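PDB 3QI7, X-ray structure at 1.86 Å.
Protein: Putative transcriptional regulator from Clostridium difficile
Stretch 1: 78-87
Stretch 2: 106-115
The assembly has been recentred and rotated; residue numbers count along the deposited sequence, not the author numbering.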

ATOM      1  N   LYS A  78     -12.758 -18.234 -11.401  1.00 38.31           N
ATOM      2  CA  LYS A  78     -12.106 -17.295 -12.321  1.00 39.89           C
ATOM      3  C   LYS A  78     -10.575 -17.436 -12.254  1.00 38.55           C
ATOM      4  O   LYS A  78      -9.886 -17.399 -13.273  1.00 40.33           O
ATOM      5  CB  LYS A  78     -12.531 -15.847 -11.970  1.00 38.86           C
ATOM      6  CG  LYS A  78     -12.321 -14.809 -13.074  1.00 43.60           C
ATOM      7  CD  LYS A  78     -13.359 -13.663 -13.051  1.00 38.34           C
ATOM      8  CE  LYS A  78     -13.296 -12.915 -14.406  1.00 44.67           C
ATOM      9  NZ  LYS A  78     -13.935 -11.543 -14.498  1.00 42.13           N
ATOM     10  N   ILE A  79     -10.048 -17.630 -11.057  1.00 34.36           N
ATOM     11  CA  ILE A  79      -8.603 -17.793 -10.910  1.00 35.46           C
ATOM     12  C   ILE A  79      -8.151 -19.194 -11.339  1.00 35.39           C
ATOM     13  O   ILE A  79      -7.116 -19.343 -11.997  1.00 35.04           O
ATOM     14  CB  ILE A  79      -8.136 -17.480  -9.446  1.00 33.74           C
ATOM     15  CG1 ILE A  79      -8.460 -16.028  -9.061  1.00 32.31           C
ATOM     16  CG2 ILE A  79      -6.613 -17.771  -9.253  1.00 32.35           C
ATOM     17  CD1 ILE A  79      -8.217 -15.733  -7.561  1.00 33.23           C
ATOM     18  N   VAL A  80      -8.912 -20.224 -10.956  1.00 37.32           N
ATOM     19  CA  VAL A  80      -8.465 -21.603 -11.148  1.00 39.07           C
ATOM     20  C   VAL A  80      -8.377 -21.977 -12.639  1.00 40.98           C
ATOM     21  O   VAL A  80      -7.516 -22.771 -13.039  1.00 37.69           O
ATOM     22  CB  VAL A  80      -9.366 -22.604 -10.382  1.00 41.27           C
ATOM     23  CG1 VAL A  80      -9.028 -24.039 -10.768  1.00 45.70           C
ATOM     24  CG2 VAL A  80      -9.230 -22.387  -8.879  1.00 38.97           C
ATOM     25  N   LYS A  81      -9.256 -21.384 -13.448  1.00 40.63           N
ATOM     26  CA  LYS A  81      -9.203 -21.536 -14.904  1.00 43.24           C
ATOM     27  C   LYS A  81      -7.881 -21.100 -15.543  1.00 40.92           C
ATOM     28  O   LYS A  81      -7.544 -21.568 -16.631  1.00 41.30           O
ATOM     29  CB  LYS A  81     -10.336 -20.754 -15.575  1.00 45.24           C
ATOM     30  CG  LYS A  81     -11.780 -21.265 -15.300  1.00 52.90           C
ATOM     31  CD  LYS A  81     -12.010 -22.731 -15.648  1.00 59.60           C
ATOM     32  CE  LYS A  81     -13.498 -23.031 -15.799  1.00 62.12           C
ATOM     33  NZ  LYS A  81     -13.948 -22.965 -17.225  1.00 65.65           N
ATOM     34  N   LEU A  82      -7.131 -20.220 -14.877  1.00 39.45           N
ATOM     35  CA  LEU A  82      -5.837 -19.742 -15.405  1.00 37.92           C
ATOM     36  C   LEU A  82      -4.866 -20.904 -15.597  1.00 39.52           C
ATOM     37  O   LEU A  82      -3.961 -20.853 -16.432  1.00 39.96           O
ATOM     38  CB  LEU A  82      -5.220 -18.677 -14.485  1.00 37.28           C
ATOM     39  CG  LEU A  82      -6.025 -17.380 -14.247  1.00 36.98           C
ATOM     40  CD1 LEU A  82      -5.456 -16.566 -13.101  1.00 34.27           C
ATOM     41  CD2 LEU A  82      -6.079 -16.554 -15.515  1.00 33.98           C
ATOM     42  N   ALA A  83      -5.079 -21.955 -14.817  1.00 39.23           N
ATOM     43  CA  ALA A  83      -4.302 -23.175 -14.909  1.00 43.25           C
ATOM     44  C   ALA A  83      -4.421 -23.864 -16.279  1.00 45.80           C
ATOM     45  O   ALA A  83      -3.546 -24.647 -16.649  1.00 45.97           O
ATOM     46  CB  ALA A  83      -4.738 -24.123 -13.820  1.00 42.01           C
ATOM     47  N   ASP A  84      -5.489 -23.586 -17.026  1.00 47.09           N
ATOM     48  CA  ASP A  84      -5.690 -24.256 -18.325  1.00 49.73           C
ATOM     49  C   ASP A  84      -4.836 -23.593 -19.410  1.00 48.80           C
ATOM     50  O   ASP A  84      -4.563 -24.201 -20.447  1.00 50.59           O
ATOM     51  CB  ASP A  84      -7.173 -24.266 -18.744  1.00 50.90           C
ATOM     52  CG  ASP A  84      -8.078 -24.966 -17.732  1.00 49.37           C
ATOM     53  OD1 ASP A  84      -7.571 -25.590 -16.777  1.00 57.86           O
ATOM     54  OD2 ASP A  84      -9.313 -24.886 -17.889  1.00 54.98           O
ATOM     55  N   ASP A  85      -4.417 -22.355 -19.164  1.00 46.15           N
ATOM     56  CA  ASP A  85      -3.641 -21.594 -20.128  1.00 45.15           C
ATOM     57  C   ASP A  85      -2.177 -21.982 -19.935  1.00 45.81           C
ATOM     58  O   ASP A  85      -1.551 -21.627 -18.927  1.00 45.43           O
ATOM     59  CB  ASP A  85      -3.885 -20.095 -19.911  1.00 43.52           C
ATOM     60  CG  ASP A  85      -3.247 -19.211 -20.973  1.00 43.69           C
ATOM     61  OD1 ASP A  85      -2.175 -19.564 -21.533  1.00 45.10           O
ATOM     62  OD2 ASP A  85      -3.820 -18.119 -21.226  1.00 44.84           O
ATOM     63  N   LYS A  86      -1.649 -22.705 -20.917  1.00 44.62           N
ATOM     64  CA  LYS A  86      -0.297 -23.243 -20.904  1.00 45.50           C
ATOM     65  C   LYS A  86       0.801 -22.173 -20.852  1.00 44.35           C
ATOM     66  O   LYS A  86       1.938 -22.462 -20.464  1.00 43.59           O
ATOM     67  CB  LYS A  86      -0.116 -24.139 -22.140  1.00 48.73           C
ATOM     68  CG  LYS A  86       1.237 -24.807 -22.287  1.00 53.56           C
ATOM     69  CD  LYS A  86       1.097 -26.169 -22.993  1.00 63.18           C
ATOM     70  CE  LYS A  86       2.386 -26.627 -23.665  1.00 64.95           C
ATOM     71  NZ  LYS A  86       3.615 -26.263 -22.895  1.00 62.85           N
ATOM     72  N   GLU A  87       0.465 -20.943 -21.240  1.00 40.82           N
ATOM     73  CA  GLU A  87       1.441 -19.860 -21.280  1.00 41.42           C
ATOM     74  C   GLU A  87       1.540 -19.086 -19.951  1.00 38.68           C
ATOM     75  O   GLU A  87       2.535 -18.402 -19.720  1.00 39.15           O
ATOM     76  CB  GLU A  87       1.090 -18.899 -22.427  1.00 41.26           C
ATOM     77  CG  GLU A  87       0.970 -19.606 -23.785  1.00 47.27           C
ATOM     78  CD  GLU A  87       0.955 -18.623 -24.947  1.00 51.08           C
ATOM     79  OE1 GLU A  87       0.134 -17.687 -24.914  1.00 51.58           O
ATOM     80  OE2 GLU A  87       1.769 -18.785 -25.884  1.00 57.48           O
ATOM     81  N   LYS A 106      -5.518 -24.777  -5.380  1.00 40.14           N
ATOM     82  CA  LYS A 106      -5.991 -25.639  -6.466  1.00 41.51           C
ATOM     83  C   LYS A 106      -5.114 -25.470  -7.713  1.00 41.86           C
ATOM     84  O   LYS A 106      -4.797 -26.455  -8.386  1.00 42.21           O
ATOM     85  CB  LYS A 106      -7.479 -25.403  -6.775  1.00 42.66           C
ATOM     86  N   VAL A 107      -4.690 -24.237  -8.003  1.00 39.85           N
ATOM     87  CA  VAL A 107      -3.811 -24.000  -9.151  1.00 39.32           C
ATOM     88  C   VAL A 107      -2.488 -24.746  -9.012  1.00 41.61           C
ATOM     89  O   VAL A 107      -1.988 -25.339  -9.981  1.00 42.72           O
ATOM     90  CB  VAL A 107      -3.482 -22.518  -9.347  1.00 37.46           C
ATOM     91  CG1 VAL A 107      -2.455 -22.371 -10.481  1.00 31.20           C
ATOM     92  CG2 VAL A 107      -4.731 -21.744  -9.646  1.00 39.39           C
ATOM     93  N   LYS A 108      -1.930 -24.692  -7.807  1.00 42.00           N
ATOM     94  CA  LYS A 108      -0.653 -25.321  -7.504  1.00 44.46           C
ATOM     95  C   LYS A 108      -0.715 -26.845  -7.587  1.00 46.49           C
ATOM     96  O   LYS A 108       0.229 -27.489  -8.053  1.00 44.73           O
ATOM     97  CB  LYS A 108      -0.167 -24.881  -6.118  1.00 44.12           C
ATOM     98  CG  LYS A 108       0.767 -23.690  -6.156  1.00 48.67           C
ATOM     99  CD  LYS A 108       2.130 -24.085  -6.749  1.00 47.68           C
ATOM    100  CE  LYS A 108       3.234 -23.218  -6.203  1.00 44.35           C
ATOM    101  NZ  LYS A 108       4.253 -22.895  -7.225  1.00 43.67           N
ATOM    102  N   GLU A 109      -1.829 -27.425  -7.153  1.00 49.21           N
ATOM    103  CA  GLU A 109      -2.016 -28.875  -7.316  1.00 52.82           C
ATOM    104  C   GLU A 109      -2.097 -29.291  -8.803  1.00 51.66           C
ATOM    105  O   GLU A 109      -1.559 -30.328  -9.179  1.00 49.05           O
ATOM    106  CB  GLU A 109      -3.206 -29.401  -6.484  1.00 55.28           C
ATOM    107  CG  GLU A 109      -4.577 -29.429  -7.164  1.00 62.97           C
ATOM    108  CD  GLU A 109      -5.581 -30.307  -6.411  1.00 73.71           C
ATOM    109  OE1 GLU A 109      -5.965 -29.951  -5.272  1.00 77.51           O
ATOM    110  OE2 GLU A 109      -5.989 -31.352  -6.967  1.00 80.07           O
ATOM    111  N   LYS A 110      -2.725 -28.473  -9.655  1.00 51.10           N
ATOM    112  CA  LYS A 110      -2.800 -28.815 -11.095  1.00 49.88           C
ATOM    113  C   LYS A 110      -1.503 -28.439 -11.846  1.00 48.37           C
ATOM    114  O   LYS A 110      -1.042 -29.177 -12.708  1.00 48.65           O
ATOM    115  CB  LYS A 110      -4.030 -28.179 -11.745  1.00 48.96           C
ATOM    116  N   ARG A 111      -0.914 -27.295 -11.495  1.00 45.18           N
ATOM    117  CA  ARG A 111       0.276 -26.776 -12.163  1.00 43.40           C
ATOM    118  C   ARG A 111       1.322 -26.358 -11.122  1.00 41.46           C
ATOM    119  O   ARG A 111       1.447 -25.161 -10.810  1.00 37.88           O
ATOM    120  CB  ARG A 111      -0.101 -25.539 -13.019  1.00 42.61           C
ATOM    121  CG  ARG A 111      -1.101 -25.798 -14.177  1.00 48.05           C
ATOM    122  CD  ARG A 111      -0.431 -26.284 -15.475  1.00 45.63           C
ATOM    123  NE  ARG A 111       0.580 -25.346 -15.970  1.00 42.96           N
ATOM    124  CZ  ARG A 111       0.336 -24.186 -16.586  1.00 39.10           C
ATOM    125  NH1 ARG A 111      -0.908 -23.770 -16.804  1.00 43.79           N
ATOM    126  NH2 ARG A 111       1.362 -23.414 -16.969  1.00 35.49           N
ATOM    127  N   PRO A 112       2.105 -27.323 -10.610  1.00 41.13           N
ATOM    128  CA  PRO A 112       3.130 -27.042  -9.597  1.00 40.66           C
ATOM    129  C   PRO A 112       4.138 -25.954  -9.965  1.00 38.15           C
ATOM    130  O   PRO A 112       4.686 -25.301  -9.064  1.00 36.85           O
ATOM    131  CB  PRO A 112       3.859 -28.391  -9.440  1.00 43.58           C
ATOM    132  CG  PRO A 112       2.896 -29.406  -9.913  1.00 45.41           C
ATOM    133  CD  PRO A 112       2.066 -28.752 -10.976  1.00 44.19           C
ATOM    134  N   GLU A 113       4.375 -25.743 -11.259  1.00 38.82           N
ATOM    135  CA  GLU A 113       5.427 -24.815 -11.708  1.00 37.75           C
ATOM    136  C   GLU A 113       5.005 -23.326 -11.757  1.00 36.04           C
ATOM    137  O   GLU A 113       5.861 -22.445 -11.827  1.00 32.59           O
ATOM    138  CB  GLU A 113       5.993 -25.268 -13.063  1.00 40.95           C
ATOM    139  CG  GLU A 113       5.182 -24.846 -14.311  1.00 42.99           C
ATOM    140  CD  GLU A 113       3.898 -25.648 -14.556  1.00 46.10           C
ATOM    141  OE1 GLU A 113       3.490 -26.491 -13.727  1.00 46.49           O
ATOM    142  OE2 GLU A 113       3.281 -25.405 -15.608  1.00 47.43           O
ATOM    143  N   ILE A 114       3.702 -23.052 -11.738  1.00 34.88           N
ATOM    144  CA  ILE A 114       3.222 -21.667 -11.689  1.00 33.81           C
ATOM    145  C   ILE A 114       3.681 -20.987 -10.388  1.00 33.25           C
ATOM    146  O   ILE A 114       3.452 -21.486  -9.292  1.00 32.91           O
ATOM    147  CB  ILE A 114       1.669 -21.571 -11.848  1.00 35.09           C
ATOM    148  CG1 ILE A 114       1.262 -22.028 -13.253  1.00 38.07           C
ATOM    149  CG2 ILE A 114       1.169 -20.139 -11.595  1.00 34.36           C
ATOM    150  CD1 ILE A 114      -0.228 -21.746 -13.653  1.00 41.94           C
ATOM    151  N   ILE A 115       4.331 -19.832 -10.535  1.00 31.62           N
ATOM    152  CA  ILE A 115       4.805 -19.041  -9.409  1.00 30.25           C
ATOM    153  C   ILE A 115       3.641 -18.226  -8.882  1.00 29.99           C
ATOM    154  O   ILE A 115       3.069 -17.439  -9.626  1.00 29.44           O
ATOM    155  CB  ILE A 115       5.896 -18.104  -9.886  1.00 32.85           C
ATOM    156  CG1 ILE A 115       7.093 -18.939 -10.355  1.00 33.63           C
ATOM    157  CG2 ILE A 115       6.315 -17.141  -8.778  1.00 31.08           C
ATOM    158  CD1 ILE A 115       8.217 -18.098 -10.896  1.00 37.10           C
TER

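The polar part of this contact rests on one side chain, Arg-111. It is the first residue after the helix of the second stretch to leave helical phi/psi, and its CA-to-CB bond points toward the first stretch. NH1 donates two hydrogen bonds to backbone carbonyls there. The bond from Arg-111 NH1 to Ala-83 O is 2.8 Å, and the bond from Arg-111 NH1 to Asp-85 O is 3.1 Å. Both oxygens lie at the edge of the guanidinium, near its plane, where the N-H bonds point. Both acceptors are main-chain oxygens: Ala-83 lies in the 3-10 segment and Asp-85 just after it, so the two bonds span its end.

A salt bridge within the second stretch holds the guanidinium from another side. Arg-111 NE lies 2.7 Å from Glu-113 OE2, and Arg-111 NH2 donates a longer hydrogen bond to the same Glu-113 OE2 at 3.1 Å. Glu-113 itself does not contact the first stretch. Glu-113 lies within a type I beta turn that runs from Arg-111 to Ile-114, closed by a 3.2 Å hydrogen bond from Ile-114 N to Arg-111 O.

The apolar contacts centre on Val-107. Val-107 CG2 lies 4.0 Å from Val-80 CA and 4.4 Å from Ile-79 CG2. Val-107 CG1 lies 4.4 Å from Ala-83 CB. The backbones come near here, with Val-80 CA and Val-107 CA 5.6 Å apart. Val-80 CG2 also meets Lys-106 CB at 4.1 Å; the Lys-106 side chain is not modelled beyond CB.

Ala-83 joins the two kinds of interaction. Its carbonyl accepts from the arginine, while Ala-83 CB packs 4.0 Å from Arg-111 CG, on the aliphatic part of that side chain. Ile-114 CD1 adds a looser contact, 4.5 Å from Ala-83 CA.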